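Local structure of B12-binding domain-containing protein (6WTE) at residues R69-P81 / G406-P418. The protein is a cobalamin-dependent radical SAM methyltransferase, TsrM, that binds a [4Fe-4S] cluster and cobalamin and appears to transfer methyl groups by a non-radical route. Numbering follows the deposited sequence.
Sequences RNTDTVYAFEQRP and GFSLGLRLFPYTP
Arg412 and Asp72 show how one buried salt bridge can join two domains: the guanidinium meets the carboxylate side-on, NE bonding to OD2 at 2.9 Å and NH2 to OD1 at 3.0 Å, both nearly straight. Both acceptors lie in the guanidinium plane, yet the nitrogens come from above the carboxylate, because the two planes are turned 50° apart. Bends at chi2 (-89°) and chi3 (-64°) fold the arginine chain so that its NE edge faces the acid. Each carboxylate oxygen has a second donor. Thr71 OG1 reaches OD1 on its anti side, while Val74 N bonds to OD2 from the face opposite Arg412 NE, forming an Asx turn; together they should hold the carboxylate against rotation. Arg412 NH1 is carried further, to the carbonyl of Val474. Beside the bridge, the edge of the Phe414 ring meets Thr71 OG1, which lies 3.6 Å from CE2, and the same ring places CE1 over one face of the guanidinium. Equally tight is Ala76, whose CB packs on the backbone of Gly410 and Leu411, 3.6 Å from Gly410 C.

The loop 69-81 follows strand 63-67 of the B12-binding domain, whereas 406-418 includes the end of strand 404-412 in the radical SAM core, and cobalamin lies at their junction. Thr71 N, Asn70 ND2 and Thr73 O all bond to the cofactor, and Phe414 helps line its pocket.

The looser side is partly wet, around the exposed Tyr75. One water accepts from Ala76 N and donates to Leu409 O; another, next to Arg412, accepts from its N and donates to Val74 O. Partly exposed Val74 brings CG2 only to 4.3 Å from Phe414 CZ.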
loop_
_atom_site.group_PDB
_atom_site.type_symbol
_atom_site.label_atom_id
_atom_site.label_comp_id
_atom_site.label_asym_id
_atom_site.label_seq_id
_atom_site.Cartn_x
_atom_site.Cartn_y
_atom_site.Cartn_z
ATOM N N ARG A 69 5.520 4.703 4.438
ATOM C CA ARG A 69 4.752 3.827 3.562
ATOM C C ARG A 69 3.493 3.300 4.241
ATOM O O ARG A 69 2.427 3.242 3.617
ATOM C CB ARG A 69 5.629 2.664 3.104
ATOM C CG ARG A 69 4.992 1.743 2.068
ATOM C CD ARG A 69 5.849 0.494 1.943
ATOM N NE ARG A 69 5.517 -0.324 0.776
ATOM C CZ ARG A 69 4.527 -1.206 0.735
ATOM N NH1 ARG A 69 4.318 -1.896 -0.376
ATOM N NH2 ARG A 69 3.755 -1.402 1.798
ATOM N N ASN A 70 3.612 2.864 5.493
ATOM C CA ASN A 70 2.520 2.245 6.231
ATOM C C ASN A 70 2.243 3.049 7.493
ATOM O O ASN A 70 3.174 3.401 8.223
ATOM C CB ASN A 70 2.851 0.797 6.612
ATOM C CG ASN A 70 3.510 0.023 5.479
ATOM O OD1 ASN A 70 3.090 0.102 4.326
ATOM N ND2 ASN A 70 4.548 -0.733 5.810
ATOM N N THR A 71 0.968 3.349 7.744
ATOM C CA THR A 71 0.606 3.963 9.018
ATOM C C THR A 71 0.451 2.924 10.117
ATOM O O THR A 71 0.754 3.203 11.281
ATOM C CB THR A 71 -0.701 4.744 8.880
ATOM O OG1 THR A 71 -1.728 3.865 8.392
ATOM C CG2 THR A 71 -0.530 5.896 7.915
ATOM N N ASP A 72 -0.038 1.739 9.758
ATOM C CA ASP A 72 -0.253 0.629 10.677
ATOM C C ASP A 72 -0.350 -0.629 9.827
ATOM O O ASP A 72 -0.234 -0.573 8.602
ATOM C CB ASP A 72 -1.506 0.833 11.550
ATOM C CG ASP A 72 -2.785 0.979 10.745
ATOM O OD1 ASP A 72 -2.945 2.010 10.058
ATOM O OD2 ASP A 72 -3.647 0.066 10.819
ATOM N N THR A 73 -0.564 -1.770 10.483
ATOM C CA THR A 73 -0.662 -3.015 9.728
ATOM C C THR A 73 -1.950 -3.108 8.926
ATOM O O THR A 73 -2.018 -3.921 8.001
ATOM C CB THR A 73 -0.565 -4.228 10.657
ATOM O OG1 THR A 73 -1.723 -4.280 11.499
ATOM C CG2 THR A 73 0.695 -4.152 11.510
ATOM N N VAL A 74 -2.970 -2.317 9.278
ATOM C CA VAL A 74 -4.240 -2.214 8.557
ATOM C C VAL A 74 -5.089 -3.462 8.815
ATOM O O VAL A 74 -6.222 -3.574 8.335
ATOM C CB VAL A 74 -3.983 -1.919 7.059
ATOM C CG1 VAL A 74 -5.235 -1.965 6.202
ATOM C CG2 VAL A 74 -3.350 -0.536 6.926
ATOM N N TYR A 75 -4.589 -4.375 9.649
ATOM C CA TYR A 75 -5.405 -5.490 10.125
ATOM C C TYR A 75 -6.337 -4.974 11.212
ATOM O O TYR A 75 -5.873 -4.532 12.268
ATOM C CB TYR A 75 -4.530 -6.610 10.683
ATOM C CG TYR A 75 -3.854 -7.483 9.654
ATOM C CD1 TYR A 75 -4.598 -8.232 8.749
ATOM C CD2 TYR A 75 -2.471 -7.591 9.614
ATOM C CE1 TYR A 75 -3.977 -9.048 7.814
ATOM C CE2 TYR A 75 -1.845 -8.401 8.683
ATOM C CZ TYR A 75 -2.601 -9.126 7.787
ATOM O OH TYR A 75 -1.976 -9.934 6.861
ATOM N N ALA A 76 -7.650 -5.045 10.968
ATOM C CA ALA A 76 -8.606 -4.408 11.870
ATOM C C ALA A 76 -8.590 -5.021 13.265
ATOM O O ALA A 76 -8.810 -4.313 14.254
ATOM C CB ALA A 76 -10.016 -4.479 11.279
ATOM N N PHE A 77 -8.354 -6.325 13.373
ATOM C CA PHE A 77 -8.325 -6.946 14.691
ATOM C C PHE A 77 -7.039 -6.646 15.453
ATOM O O PHE A 77 -7.006 -6.834 16.674
ATOM C CB PHE A 77 -8.513 -8.461 14.566
ATOM C CG PHE A 77 -7.693 -9.082 13.473
ATOM C CD1 PHE A 77 -8.153 -9.107 12.165
ATOM C CD2 PHE A 77 -6.450 -9.636 13.751
ATOM C CE1 PHE A 77 -7.394 -9.667 11.157
ATOM C CE2 PHE A 77 -5.690 -10.206 12.743
ATOM C CZ PHE A 77 -6.160 -10.218 11.448
ATOM N N GLU A 78 -6.004 -6.148 14.777
ATOM C CA GLU A 78 -4.704 -5.927 15.402
ATOM C C GLU A 78 -4.515 -4.497 15.889
ATOM O O GLU A 78 -4.171 -4.285 17.054
ATOM C CB GLU A 78 -3.577 -6.275 14.425
ATOM C CG GLU A 78 -2.209 -6.294 15.089
ATOM C CD GLU A 78 -1.092 -6.644 14.130
ATOM O OE1 GLU A 78 -1.363 -6.778 12.916
ATOM O OE2 GLU A 78 0.060 -6.782 14.599
ATOM N N GLN A 79 -4.737 -3.514 15.022
ATOM C CA GLN A 79 -4.584 -2.105 15.373
ATOM C C GLN A 79 -3.188 -1.836 15.935
ATOM O O GLN A 79 -3.007 -1.326 17.047
ATOM C CB GLN A 79 -5.687 -1.680 16.341
ATOM C CG GLN A 79 -7.052 -1.720 15.677
ATOM C CD GLN A 79 -8.186 -1.590 16.657
ATOM O OE1 GLN A 79 -8.079 -0.885 17.660
ATOM N NE2 GLN A 79 -9.284 -2.280 16.381
ATOM N N ARG A 80 -2.194 -2.209 15.135
ATOM C CA ARG A 80 -0.796 -2.002 15.490
ATOM C C ARG A 80 -0.231 -0.866 14.651
ATOM O O ARG A 80 0.003 -1.044 13.447
ATOM C CB ARG A 80 0.030 -3.273 15.289
ATOM C CG ARG A 80 1.526 -3.033 15.468
ATOM C CD ARG A 80 2.266 -4.280 15.916
ATOM N NE ARG A 80 3.691 -4.012 16.092
ATOM C CZ ARG A 80 4.618 -4.264 15.173
ATOM N NH1 ARG A 80 4.272 -4.799 14.009
ATOM N NH2 ARG A 80 5.890 -3.983 15.418
ATOM N N PRO A 81 -0.010 0.310 15.229
ATOM C CA PRO A 81 0.481 1.445 14.445
ATOM C C PRO A 81 1.981 1.389 14.210
ATOM O O PRO A 81 2.737 0.796 14.981
ATOM C CB PRO A 81 0.128 2.648 15.324
ATOM C CG PRO A 81 0.239 2.117 16.704
ATOM C CD PRO A 81 -0.251 0.683 16.635
ATOM N N GLY A 406 -7.659 -15.992 -0.023
ATOM C CA GLY A 406 -7.335 -15.217 1.166
ATOM C C GLY A 406 -8.575 -14.523 1.696
ATOM O O GLY A 406 -9.347 -13.944 0.925
ATOM N N PHE A 407 -8.759 -14.587 3.011
ATOM C CA PHE A 407 -9.898 -13.969 3.675
ATOM C C PHE A 407 -9.416 -12.934 4.680
ATOM O O PHE A 407 -8.481 -13.185 5.447
ATOM C CB PHE A 407 -10.754 -15.017 4.388
ATOM C CG PHE A 407 -11.269 -16.096 3.486
ATOM C CD1 PHE A 407 -12.411 -15.896 2.727
ATOM C CD2 PHE A 407 -10.602 -17.308 3.381
ATOM C CE1 PHE A 407 -12.889 -16.884 1.890
ATOM C CE2 PHE A 407 -11.075 -18.301 2.548
ATOM C CZ PHE A 407 -12.223 -18.092 1.801
ATOM N N SER A 408 -10.060 -11.771 4.669
ATOM C CA SER A 408 -9.788 -10.702 5.617
ATOM C C SER A 408 -11.069 -10.350 6.367
ATOM O O SER A 408 -12.176 -10.604 5.885
ATOM C CB SER A 408 -9.236 -9.462 4.904
ATOM O OG SER A 408 -8.007 -9.745 4.251
ATOM N N LEU A 409 -10.910 -9.747 7.552
ATOM C CA LEU A 409 -12.025 -9.440 8.446
ATOM C C LEU A 409 -11.897 -8.027 8.995
ATOM O O LEU A 409 -10.858 -7.670 9.564
ATOM C CB LEU A 409 -12.088 -10.414 9.627
ATOM C CG LEU A 409 -12.770 -11.763 9.447
ATOM C CD1 LEU A 409 -12.487 -12.646 10.654
ATOM C CD2 LEU A 409 -14.259 -11.545 9.287
ATOM N N GLY A 410 -12.960 -7.242 8.869
ATOM C CA GLY A 410 -12.979 -5.906 9.428
ATOM C C GLY A 410 -12.277 -4.893 8.539
ATOM O O GLY A 410 -11.518 -5.230 7.631
ATOM N N LEU A 411 -12.538 -3.613 8.814
ATOM C CA LEU A 411 -11.985 -2.530 8.007
ATOM C C LEU A 411 -11.417 -1.445 8.907
ATOM O O LEU A 411 -12.158 -0.840 9.689
ATOM C CB LEU A 411 -13.050 -1.928 7.084
ATOM C CG LEU A 411 -12.529 -0.757 6.246
ATOM C CD1 LEU A 411 -11.441 -1.238 5.299
ATOM C CD2 LEU A 411 -13.642 -0.067 5.483
ATOM N N ARG A 412 -10.120 -1.177 8.777
ATOM C CA ARG A 412 -9.564 0.043 9.356
ATOM C C ARG A 412 -10.057 1.246 8.560
ATOM O O ARG A 412 -9.931 1.278 7.331
ATOM C CB ARG A 412 -8.033 -0.001 9.353
ATOM C CG ARG A 412 -7.413 -0.671 10.568
ATOM C CD ARG A 412 -7.162 0.318 11.703
ATOM N NE ARG A 412 -6.172 1.326 11.328
ATOM C CZ ARG A 412 -6.398 2.633 11.293
ATOM N NH1 ARG A 412 -7.585 3.124 11.639
ATOM N NH2 ARG A 412 -5.425 3.454 10.930
ATOM N N LEU A 413 -10.621 2.232 9.263
ATOM C CA LEU A 413 -11.212 3.408 8.637
ATOM C C LEU A 413 -10.195 4.530 8.493
ATOM O O LEU A 413 -9.414 4.791 9.406
ATOM C CB LEU A 413 -12.400 3.907 9.460
ATOM C CG LEU A 413 -13.565 2.919 9.556
ATOM C CD1 LEU A 413 -14.640 3.469 10.455
ATOM C CD2 LEU A 413 -14.114 2.629 8.172
ATOM N N PHE A 414 -10.236 5.209 7.349
ATOM C CA PHE A 414 -9.351 6.318 7.037
ATOM C C PHE A 414 -10.170 7.515 6.572
ATOM O O PHE A 414 -11.298 7.352 6.093
ATOM C CB PHE A 414 -8.326 5.907 5.970
ATOM C CG PHE A 414 -7.278 4.971 6.494
ATOM C CD1 PHE A 414 -7.524 3.606 6.566
ATOM C CD2 PHE A 414 -6.059 5.456 6.938
ATOM C CE1 PHE A 414 -6.565 2.739 7.062
ATOM C CE2 PHE A 414 -5.096 4.593 7.433
ATOM C CZ PHE A 414 -5.353 3.235 7.495
ATOM N N PRO A 415 -9.642 8.733 6.740
ATOM C CA PRO A 415 -10.488 9.927 6.561
ATOM C C PRO A 415 -10.992 10.125 5.143
ATOM O O PRO A 415 -12.111 10.621 4.961
ATOM C CB PRO A 415 -9.567 11.077 7.000
ATOM C CG PRO A 415 -8.174 10.516 6.902
ATOM C CD PRO A 415 -8.311 9.080 7.273
ATOM N N TYR A 416 -10.212 9.763 4.130
ATOM C CA TYR A 416 -10.627 10.041 2.762
ATOM C C TYR A 416 -11.021 8.754 2.059
ATOM O O TYR A 416 -10.547 8.451 0.962
ATOM C CB TYR A 416 -9.520 10.786 2.021
ATOM C CG TYR A 416 -9.129 12.017 2.788
ATOM C CD1 TYR A 416 -10.015 13.077 2.908
ATOM C CD2 TYR A 416 -7.902 12.101 3.438
ATOM C CE1 TYR A 416 -9.687 14.208 3.631
ATOM C CE2 TYR A 416 -7.556 13.237 4.168
ATOM C CZ TYR A 416 -8.459 14.282 4.262
ATOM O OH TYR A 416 -8.148 15.413 4.974
ATOM N N THR A 417 -11.876 7.988 2.715
ATOM C CA THR A 417 -12.559 6.867 2.110
ATOM C C THR A 417 -14.055 7.094 2.247
ATOM O O THR A 417 -14.502 7.715 3.215
ATOM C CB THR A 417 -12.184 5.535 2.768
ATOM O OG1 THR A 417 -12.659 5.514 4.122
ATOM C CG2 THR A 417 -10.673 5.334 2.755
ATOM N N PRO A 418 -14.851 6.645 1.280
ATOM C CA PRO A 418 -16.302 6.806 1.419
ATOM C C PRO A 418 -16.834 6.233 2.724
ATOM O O PRO A 418 -17.729 6.838 3.334
ATOM C CB PRO A 418 -16.844 6.071 0.184
ATOM C CG PRO A 418 -15.742 6.213 -0.833
ATOM C CD PRO A 418 -14.469 6.114 -0.045
HETATM O O HOH W 1 -8.422 -2.682 6.976
HETATM O O HOH W 2 -8.557 -6.235 8.702
#